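Local atomic coordinates of glycoside Hydrolase (Bacteroides uniformis, PDB entry 5T99), a protein that probably hydrolyses terminal galactoside linkages in agarose-derived sugars as a family 2 glycoside hydrolase of a human gut symbiont. Residues Ile307-Val312 with Gly364-Asp369; Gly415-Glu420 with Met471-Gly476; Ile536-Gln541 with Met548-Trp553. All blocks are in the same frame, centred on the assembly; numbering follows the deposited sequence.

Contact 1 of 3, residues Ile307-Val312 with Gly364-Asp369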
# COMPACT_ATOMS: atom_id res chain seq x y z
N ILE A 307 -22.01 2.39 -0.06
CA ILE A 307 -20.79 1.60 0.03
C ILE A 307 -20.43 1.52 1.52
O ILE A 307 -20.70 2.45 2.27
CB ILE A 307 -19.64 2.22 -0.82
CG1 ILE A 307 -18.42 1.30 -0.86
CG2 ILE A 307 -19.20 3.59 -0.31
CD1 ILE A 307 -17.31 1.80 -1.77
N ARG A 308 -19.87 0.38 1.94
CA ARG A 308 -19.32 0.23 3.28
C ARG A 308 -17.85 -0.14 3.19
O ARG A 308 -17.47 -0.92 2.33
CB ARG A 308 -20.09 -0.83 4.07
CG ARG A 308 -21.58 -0.56 4.08
CD ARG A 308 -22.34 -1.36 5.13
NE ARG A 308 -23.57 -0.66 5.54
CZ ARG A 308 -23.64 0.38 6.39
NH1 ARG A 308 -22.54 0.89 6.95
NH2 ARG A 308 -24.83 0.91 6.68
N PHE A 309 -17.05 0.40 4.10
CA PHE A 309 -15.62 0.14 4.10
C PHE A 309 -15.26 -1.09 4.94
O PHE A 309 -15.26 -1.05 6.17
CB PHE A 309 -14.83 1.37 4.60
CG PHE A 309 -15.22 2.66 3.93
CD1 PHE A 309 -15.31 2.74 2.54
CD2 PHE A 309 -15.47 3.79 4.68
CE1 PHE A 309 -15.67 3.93 1.92
CE2 PHE A 309 -15.81 4.99 4.07
CZ PHE A 309 -15.92 5.06 2.69
N ASN A 310 -14.99 -2.18 4.24
CA ASN A 310 -14.22 -3.31 4.77
C ASN A 310 -12.76 -2.98 4.50
O ASN A 310 -12.18 -3.46 3.52
CB ASN A 310 -14.58 -4.60 4.04
CG ASN A 310 -16.01 -5.00 4.25
OD1 ASN A 310 -16.64 -4.60 5.22
ND2 ASN A 310 -16.53 -5.80 3.33
N GLY A 311 -12.17 -2.17 5.37
CA GLY A 311 -10.91 -1.50 5.08
C GLY A 311 -9.72 -2.01 5.87
O GLY A 311 -9.88 -2.66 6.89
N VAL A 312 -8.53 -1.68 5.37
CA VAL A 312 -7.29 -1.98 6.06
C VAL A 312 -6.34 -0.78 5.95
O VAL A 312 -6.34 -0.06 4.95
CB VAL A 312 -6.60 -3.26 5.53
CG1 VAL A 312 -7.56 -4.43 5.57
CG2 VAL A 312 -6.07 -3.08 4.13
N GLY A 364 -10.02 -1.77 -8.24
CA GLY A 364 -11.33 -1.35 -7.75
C GLY A 364 -11.43 -1.07 -6.27
O GLY A 364 -12.51 -1.18 -5.70
N LEU A 365 -10.33 -0.69 -5.65
CA LEU A 365 -10.31 -0.38 -4.22
C LEU A 365 -10.45 1.12 -4.00
O LEU A 365 -9.83 1.90 -4.71
CB LEU A 365 -9.00 -0.85 -3.60
CG LEU A 365 -8.73 -2.36 -3.62
CD1 LEU A 365 -7.29 -2.61 -3.21
CD2 LEU A 365 -9.68 -3.11 -2.70
N VAL A 366 -11.23 1.52 -2.99
CA VAL A 366 -11.34 2.93 -2.64
C VAL A 366 -10.26 3.26 -1.62
O VAL A 366 -9.91 2.41 -0.80
CB VAL A 366 -12.76 3.35 -2.21
CG1 VAL A 366 -13.70 3.22 -3.40
CG2 VAL A 366 -13.30 2.56 -1.02
N VAL A 367 -9.72 4.47 -1.70
CA VAL A 367 -8.55 4.87 -0.93
C VAL A 367 -8.74 6.19 -0.16
O VAL A 367 -9.21 7.18 -0.71
CB VAL A 367 -7.32 4.99 -1.84
CG1 VAL A 367 -6.10 5.45 -1.06
CG2 VAL A 367 -7.03 3.65 -2.53
N LEU A 368 -8.33 6.17 1.11
CA LEU A 368 -8.14 7.36 1.93
C LEU A 368 -6.66 7.71 1.87
O LEU A 368 -5.82 7.00 2.42
CB LEU A 368 -8.57 7.10 3.37
CG LEU A 368 -10.07 7.08 3.66
CD1 LEU A 368 -10.80 6.11 2.76
CD2 LEU A 368 -10.34 6.77 5.13
N ASP A 369 -6.35 8.82 1.21
CA ASP A 369 -4.99 9.21 0.86
C ASP A 369 -4.52 10.18 1.95
O ASP A 369 -5.02 11.32 2.02
CB ASP A 369 -5.04 9.86 -0.52
CG ASP A 369 -3.71 9.90 -1.24
OD1 ASP A 369 -2.65 9.58 -0.65
OD2 ASP A 369 -3.74 10.28 -2.44
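Val366 offers one methyl, CG2, to both Ile307 and Phe309, and this small apolar cluster is the direct contact between the two segments. Ile307 comes at it tip to tip: its CD1 ends 4.1 Å from Val366 CG2. The isoleucine can span the gap because its chain is drawn out straight, CG1 lying anti to the backbone N (chi1 -173°) and CD1 trans beyond it. Phe309 approaches differently. Its side chain crosses that of Val366 at about a right angle, and the rim atoms CE1 and CD1 do the touching; Phe309 CE1 is 4.0 Å from Val366 CG2, with the methyl placed obliquely to the ring. All three side chains are buried.

Strands 305-313 and 366-370 are not neighbours in the sheet. Strand 344-346 runs between them, parallel to both, so the cluster reaches across the inside of a TIM barrel, from the first barrel strand to the third. The CA atoms of Phe309 and Val366 are accordingly 8.5 Å apart. Ala344 of the intervening strand and Ile410 of the fourth pack on both Phe309 and Val366, while Phe551 meets the Phe309 ring with its plane turned by about 45°.

Hydrogen bonding goes to the flanking strands instead. The backbone of Phe309 pairs with Met548 and Glu550, tying this strand to the last one of the barrel. On the other segment, Gly364 ends helix 354-363 with positive phi in a Schellman motif, turning the chain into the third strand two residues before Val366.

Contact 2 of 3, residues Gly415-Glu420 with Met471-Gly476. With GIF (D-galacto-isofagomine), chain C; EDO (1,2-ethanediol), chain P.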
# COMPACT_ATOMS: atom_id res chain seq x y z
N GLY A 415 -4.46 14.17 8.57
CA GLY A 415 -3.58 13.76 9.64
C GLY A 415 -4.09 12.54 10.38
O GLY A 415 -5.26 12.14 10.26
N ASN A 416 -3.19 11.96 11.17
CA ASN A 416 -3.50 10.81 12.00
C ASN A 416 -3.08 11.05 13.44
O ASN A 416 -1.90 11.30 13.70
CB ASN A 416 -2.78 9.58 11.47
CG ASN A 416 -2.81 8.44 12.45
OD1 ASN A 416 -3.85 7.81 12.64
ND2 ASN A 416 -1.67 8.18 13.09
N GLU A 417 -4.04 10.94 14.35
CA GLU A 417 -3.79 11.00 15.81
C GLU A 417 -2.96 12.20 16.26
O GLU A 417 -2.14 12.09 17.17
CB GLU A 417 -3.12 9.69 16.29
CG GLU A 417 -3.92 8.45 15.96
CD GLU A 417 -3.42 7.20 16.67
OE1 GLU A 417 -2.20 7.08 16.92
OE2 GLU A 417 -4.25 6.33 16.95
N ILE A 418 -3.16 13.34 15.61
CA ILE A 418 -2.32 14.51 15.86
C ILE A 418 -2.52 15.09 17.26
O ILE A 418 -3.63 15.07 17.80
CB ILE A 418 -2.47 15.60 14.76
CG1 ILE A 418 -3.85 16.32 14.79
CG2 ILE A 418 -2.10 15.02 13.40
CD1 ILE A 418 -5.10 15.54 14.44
N LEU A 419 -1.44 15.59 17.86
CA LEU A 419 -1.48 16.09 19.26
C LEU A 419 -2.37 17.34 19.45
O LEU A 419 -2.87 17.58 20.56
CB LEU A 419 -0.06 16.33 19.79
CG LEU A 419 0.64 15.10 20.39
CD1 LEU A 419 0.44 13.83 19.57
CD2 LEU A 419 2.12 15.39 20.59
N GLU A 420 -2.59 18.08 18.36
CA GLU A 420 -3.47 19.24 18.35
C GLU A 420 -4.93 18.91 18.74
O GLU A 420 -5.68 19.82 19.11
CB GLU A 420 -3.43 19.96 16.98
CG GLU A 420 -2.14 20.73 16.68
CD GLU A 420 -0.95 19.86 16.22
OE1 GLU A 420 -1.04 18.60 16.19
OE2 GLU A 420 0.10 20.45 15.88
N MET A 471 -12.84 7.90 13.63
CA MET A 471 -12.48 7.56 15.02
C MET A 471 -11.50 6.38 15.07
O MET A 471 -11.73 5.34 14.45
CB MET A 471 -13.73 7.20 15.82
CG MET A 471 -14.74 8.32 15.91
SD MET A 471 -16.14 7.88 16.93
CE MET A 471 -15.50 8.27 18.54
N ASN A 472 -10.42 6.55 15.82
CA ASN A 472 -9.46 5.47 16.07
C ASN A 472 -9.73 4.80 17.41
O ASN A 472 -9.60 5.43 18.45
CB ASN A 472 -8.03 6.02 16.07
CG ASN A 472 -7.57 6.43 14.70
OD1 ASN A 472 -8.39 6.62 13.79
ND2 ASN A 472 -6.26 6.54 14.53
N TYR A 473 -10.13 3.53 17.35
CA TYR A 473 -10.30 2.64 18.53
C TYR A 473 -11.35 3.10 19.54
O TYR A 473 -11.09 3.11 20.75
CB TYR A 473 -8.96 2.41 19.22
CG TYR A 473 -7.87 2.01 18.26
CD1 TYR A 473 -7.83 0.72 17.72
CD2 TYR A 473 -6.88 2.91 17.88
CE1 TYR A 473 -6.83 0.34 16.83
CE2 TYR A 473 -5.89 2.54 16.99
CZ TYR A 473 -5.87 1.25 16.48
OH TYR A 473 -4.89 0.90 15.61
N LYS A 474 -12.54 3.46 19.04
CA LYS A 474 -13.61 3.98 19.90
C LYS A 474 -15.00 3.35 19.66
O LYS A 474 -16.02 4.06 19.75
CB LYS A 474 -13.71 5.50 19.73
CG LYS A 474 -12.44 6.27 20.06
CD LYS A 474 -12.12 6.25 21.54
CE LYS A 474 -10.82 6.99 21.81
NZ LYS A 474 -9.63 6.24 21.31
N PRO A 475 -15.06 2.03 19.39
CA PRO A 475 -16.38 1.40 19.13
C PRO A 475 -17.35 1.55 20.30
O PRO A 475 -18.55 1.70 20.07
CB PRO A 475 -16.03 -0.06 18.87
CG PRO A 475 -14.75 -0.30 19.60
CD PRO A 475 -14.00 1.01 19.52
N GLY A 476 -16.83 1.54 21.52
CA GLY A 476 -17.62 1.81 22.72
C GLY A 476 -18.25 3.19 22.78
O GLY A 476 -19.26 3.39 23.47
C GIF C . -1.39 4.72 14.98
N GIF C . -2.35 4.17 15.93
O GIF C . -1.66 0.25 17.79
C1 GIF C . -0.65 3.59 14.29
O1 GIF C . 0.90 3.22 16.10
C2 GIF C . -0.10 2.58 15.30
O2 GIF C . 0.43 4.14 13.54
C3 GIF C . -1.20 2.03 16.19
C4 GIF C . -1.95 3.16 16.89
C5 GIF C . -0.63 1.06 17.23
C1 EDO P . -5.31 5.01 20.29
O1 EDO P . -6.33 5.53 21.17
C2 EDO P . -3.92 5.30 20.82
O2 EDO P . -2.99 5.20 19.74
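One carboxylate oxygen, Glu417 OE2, draws three partners at once: the amide of Asn472, the ring nitrogen of the bound galacto-isofagomine and a molecule of 1,2-ethanediol, probably from the crystallisation liquor. The bond from Asn472 ND2 is the straight one, 3.2 Å to Glu417 OE2 at 172°, on the oxygen's anti side but 35° out of the carboxylate plane. The inhibitor's N is 3.1 Å from Glu417 OE2 in a weak bond and equally close to Glu417 OE1. Asn472 ND2 also makes a weak, bent bond (3.3 Å) to Asn416 OD1, which Arg346 holds too, while Ser493 bonds Asn472 OD1 and helps fix the amide. Tyr473 turns its ring edge to the glutamate, CE2 4.1 Å from Glu417 OE2.

Replacing Glu417 by an alanine would probably leave Asn472 without its straight acceptor and the inhibitor nitrogen without this carboxylate.

Asn416 ends the fourth barrel strand; Glu417 follows, where clan GH-A hydrolases, family 2 included, carry the acid/base of an Asn-Glu pair, probably its role here. Strand 447-451 lies between strands 409-416 and 468-472, Gly450 bonding the backbones of Gly415 and Glu417, Phe451 that of Asn472.

Contact 3 of 3, residues Ile536-Gln541 with Met548-Trp553. With GIF (D-galacto-isofagomine), chain C.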
# COMPACT_ATOMS: atom_id res chain seq x y z
N ILE A 536 -15.41 -7.30 18.47
CA ILE A 536 -15.91 -6.07 19.11
C ILE A 536 -16.25 -5.00 18.06
O ILE A 536 -17.30 -4.35 18.17
CB ILE A 536 -14.88 -5.52 20.15
CG1 ILE A 536 -14.77 -6.46 21.36
CG2 ILE A 536 -15.23 -4.11 20.61
CD1 ILE A 536 -15.99 -6.49 22.26
N GLU A 537 -15.39 -4.82 17.06
CA GLU A 537 -15.70 -3.85 15.99
C GLU A 537 -16.93 -4.29 15.19
O GLU A 537 -17.84 -3.48 14.96
CB GLU A 537 -14.51 -3.62 15.06
CG GLU A 537 -14.65 -2.39 14.17
CD GLU A 537 -14.72 -1.07 14.93
OE1 GLU A 537 -14.03 -0.93 15.96
OE2 GLU A 537 -15.46 -0.19 14.47
N PHE A 538 -16.98 -5.57 14.80
CA PHE A 538 -18.13 -6.11 14.06
C PHE A 538 -19.43 -5.83 14.80
O PHE A 538 -20.41 -5.37 14.20
CB PHE A 538 -18.02 -7.63 13.83
CG PHE A 538 -16.80 -8.06 13.06
CD1 PHE A 538 -16.07 -7.17 12.26
CD2 PHE A 538 -16.38 -9.38 13.14
CE1 PHE A 538 -14.94 -7.59 11.58
CE2 PHE A 538 -15.25 -9.81 12.45
CZ PHE A 538 -14.53 -8.92 11.67
N HIS A 539 -19.42 -6.09 16.11
CA HIS A 539 -20.57 -5.86 16.96
C HIS A 539 -21.02 -4.40 16.91
O HIS A 539 -22.19 -4.13 16.63
CB HIS A 539 -20.25 -6.26 18.40
CG HIS A 539 -21.42 -6.14 19.32
ND1 HIS A 539 -21.48 -5.20 20.33
CD2 HIS A 539 -22.59 -6.80 19.35
CE1 HIS A 539 -22.63 -5.31 20.96
NE2 HIS A 539 -23.33 -6.27 20.39
N PHE A 540 -20.10 -3.48 17.15
CA PHE A 540 -20.45 -2.06 17.20
C PHE A 540 -20.71 -1.45 15.81
O PHE A 540 -21.47 -0.48 15.72
CB PHE A 540 -19.43 -1.25 18.03
CG PHE A 540 -19.56 -1.45 19.53
CD1 PHE A 540 -20.63 -0.89 20.24
CD2 PHE A 540 -18.62 -2.19 20.25
CE1 PHE A 540 -20.76 -1.07 21.62
CE2 PHE A 540 -18.74 -2.37 21.64
CZ PHE A 540 -19.82 -1.81 22.32
N GLN A 541 -20.13 -2.01 14.75
CA GLN A 541 -20.50 -1.63 13.37
C GLN A 541 -21.95 -2.00 13.06
O GLN A 541 -22.67 -1.21 12.43
CB GLN A 541 -19.58 -2.26 12.31
CG GLN A 541 -18.18 -1.68 12.27
CD GLN A 541 -18.05 -0.29 11.64
OE1 GLN A 541 -18.89 0.16 10.85
NE2 GLN A 541 -16.97 0.40 11.99
N MET A 548 -19.61 4.38 8.40
CA MET A 548 -19.39 4.01 7.00
C MET A 548 -18.58 2.74 6.87
O MET A 548 -18.59 2.11 5.79
CB MET A 548 -18.68 5.13 6.25
CG MET A 548 -19.46 6.44 6.20
SD MET A 548 -18.46 7.78 5.55
CE MET A 548 -19.55 9.16 5.84
N GLY A 549 -17.85 2.39 7.93
CA GLY A 549 -17.05 1.16 7.99
C GLY A 549 -15.85 1.29 8.90
O GLY A 549 -15.80 2.18 9.76
N GLU A 550 -14.86 0.42 8.68
CA GLU A 550 -13.66 0.37 9.48
C GLU A 550 -12.40 0.22 8.64
O GLU A 550 -12.46 -0.24 7.50
CB GLU A 550 -13.74 -0.78 10.48
CG GLU A 550 -13.82 -2.18 9.87
CD GLU A 550 -13.72 -3.27 10.93
OE1 GLU A 550 -12.78 -3.21 11.76
OE2 GLU A 550 -14.58 -4.18 10.93
N PHE A 551 -11.27 0.60 9.22
CA PHE A 551 -9.98 0.40 8.60
C PHE A 551 -9.06 -0.22 9.65
O PHE A 551 -8.66 0.46 10.60
CB PHE A 551 -9.46 1.74 8.08
CG PHE A 551 -10.19 2.24 6.84
CD1 PHE A 551 -9.70 1.96 5.57
CD2 PHE A 551 -11.37 2.98 6.94
CE1 PHE A 551 -10.36 2.41 4.43
CE2 PHE A 551 -12.04 3.42 5.81
CZ PHE A 551 -11.54 3.13 4.55
N ILE A 552 -8.76 -1.51 9.51
CA ILE A 552 -8.14 -2.26 10.60
C ILE A 552 -6.67 -1.94 10.69
O ILE A 552 -6.08 -1.59 9.68
CB ILE A 552 -8.35 -3.80 10.47
CG1 ILE A 552 -7.39 -4.42 9.44
CG2 ILE A 552 -9.82 -4.11 10.20
CD1 ILE A 552 -7.59 -5.89 9.21
N TRP A 553 -6.11 -2.03 11.89
CA TRP A 553 -4.66 -1.90 12.10
C TRP A 553 -4.03 -3.29 12.36
O TRP A 553 -4.04 -3.74 13.50
CB TRP A 553 -4.37 -0.96 13.29
CG TRP A 553 -2.92 -0.60 13.29
CD1 TRP A 553 -1.92 -1.21 13.99
CD2 TRP A 553 -2.30 0.37 12.45
NE1 TRP A 553 -0.70 -0.65 13.65
CE2 TRP A 553 -0.92 0.32 12.70
CE3 TRP A 553 -2.79 1.28 11.50
CZ2 TRP A 553 -0.01 1.16 12.05
CZ3 TRP A 553 -1.91 2.10 10.86
CH2 TRP A 553 -0.53 2.05 11.13
C GIF C . -1.39 4.72 14.98
N GIF C . -2.35 4.17 15.93
O GIF C . -1.66 0.25 17.79
C1 GIF C . -0.65 3.59 14.29
O1 GIF C . 0.90 3.22 16.10
C2 GIF C . -0.10 2.58 15.30
O2 GIF C . 0.43 4.14 13.54
C3 GIF C . -1.20 2.03 16.19
C4 GIF C . -1.95 3.16 16.89
C5 GIF C . -0.63 1.06 17.23
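Helix 536-541 runs nearly antiparallel to strand 549-552, at 164° with the axes 9.6 Å apart, and comes nearest at Gln541 and Gly549. It is the helix of a beta-alpha-beta crossover that leads from strand 490-495 to the last strand of the TIM barrel. Gln541 forms the polar link: its NE2 reaches Gly549 O at 3.1 Å in a weak, bent bond, and back along the helix it gives a better one to the anti lone pair of Glu537 OE2, 3.0 Å away.

Glu550 leaves the strand toward the helix; its chi1 of 63° and the extended chain beyond CG carry the carboxylate alongside Glu537, the two chains running opposite ways, and bring Glu550 OE1 to 3.2 Å from Glu537 CG. The two acids would probably repel, but each has hydroxyl partners of its own: Tyr478 and Tyr532 for Glu537, Thr495 for Glu550. The other oxygen of Glu550 meets the edge of the Phe538 ring, OE2 lying 3.5 Å from CE1.

At the barrel mouth the Trp553 ring lies under the inhibitor, whose C1 sits 3.4 Å above its plane, offset toward the rim.

All three contacts reach the same barrel sheet. Contact 1 lies deeper in the barrel interior, while contacts 2 and 3 both extend to the mouth, where Glu417, Tyr473 and Trp553 touch galacto-isofagomine. Contacts 1 and 3, with centres about 13 Å apart, share paired strands and also pack inside the barrel, Leu368 CD1 lying 3.6 Å from Phe551 CZ. Contacts 2 and 3, about 14 Å between centres, meet twice: at the pocket, where Tyr473 OH, hydrogen-bonded to the inhibitor-binding Glu494, is 3.0 Å from Trp553 CB, and on the outer side of the barrel wall, where Pro475 packs on helix 534-543. Contacts 1 and 2 do not touch: centres about 18 Å apart, nearest atoms about 7 Å.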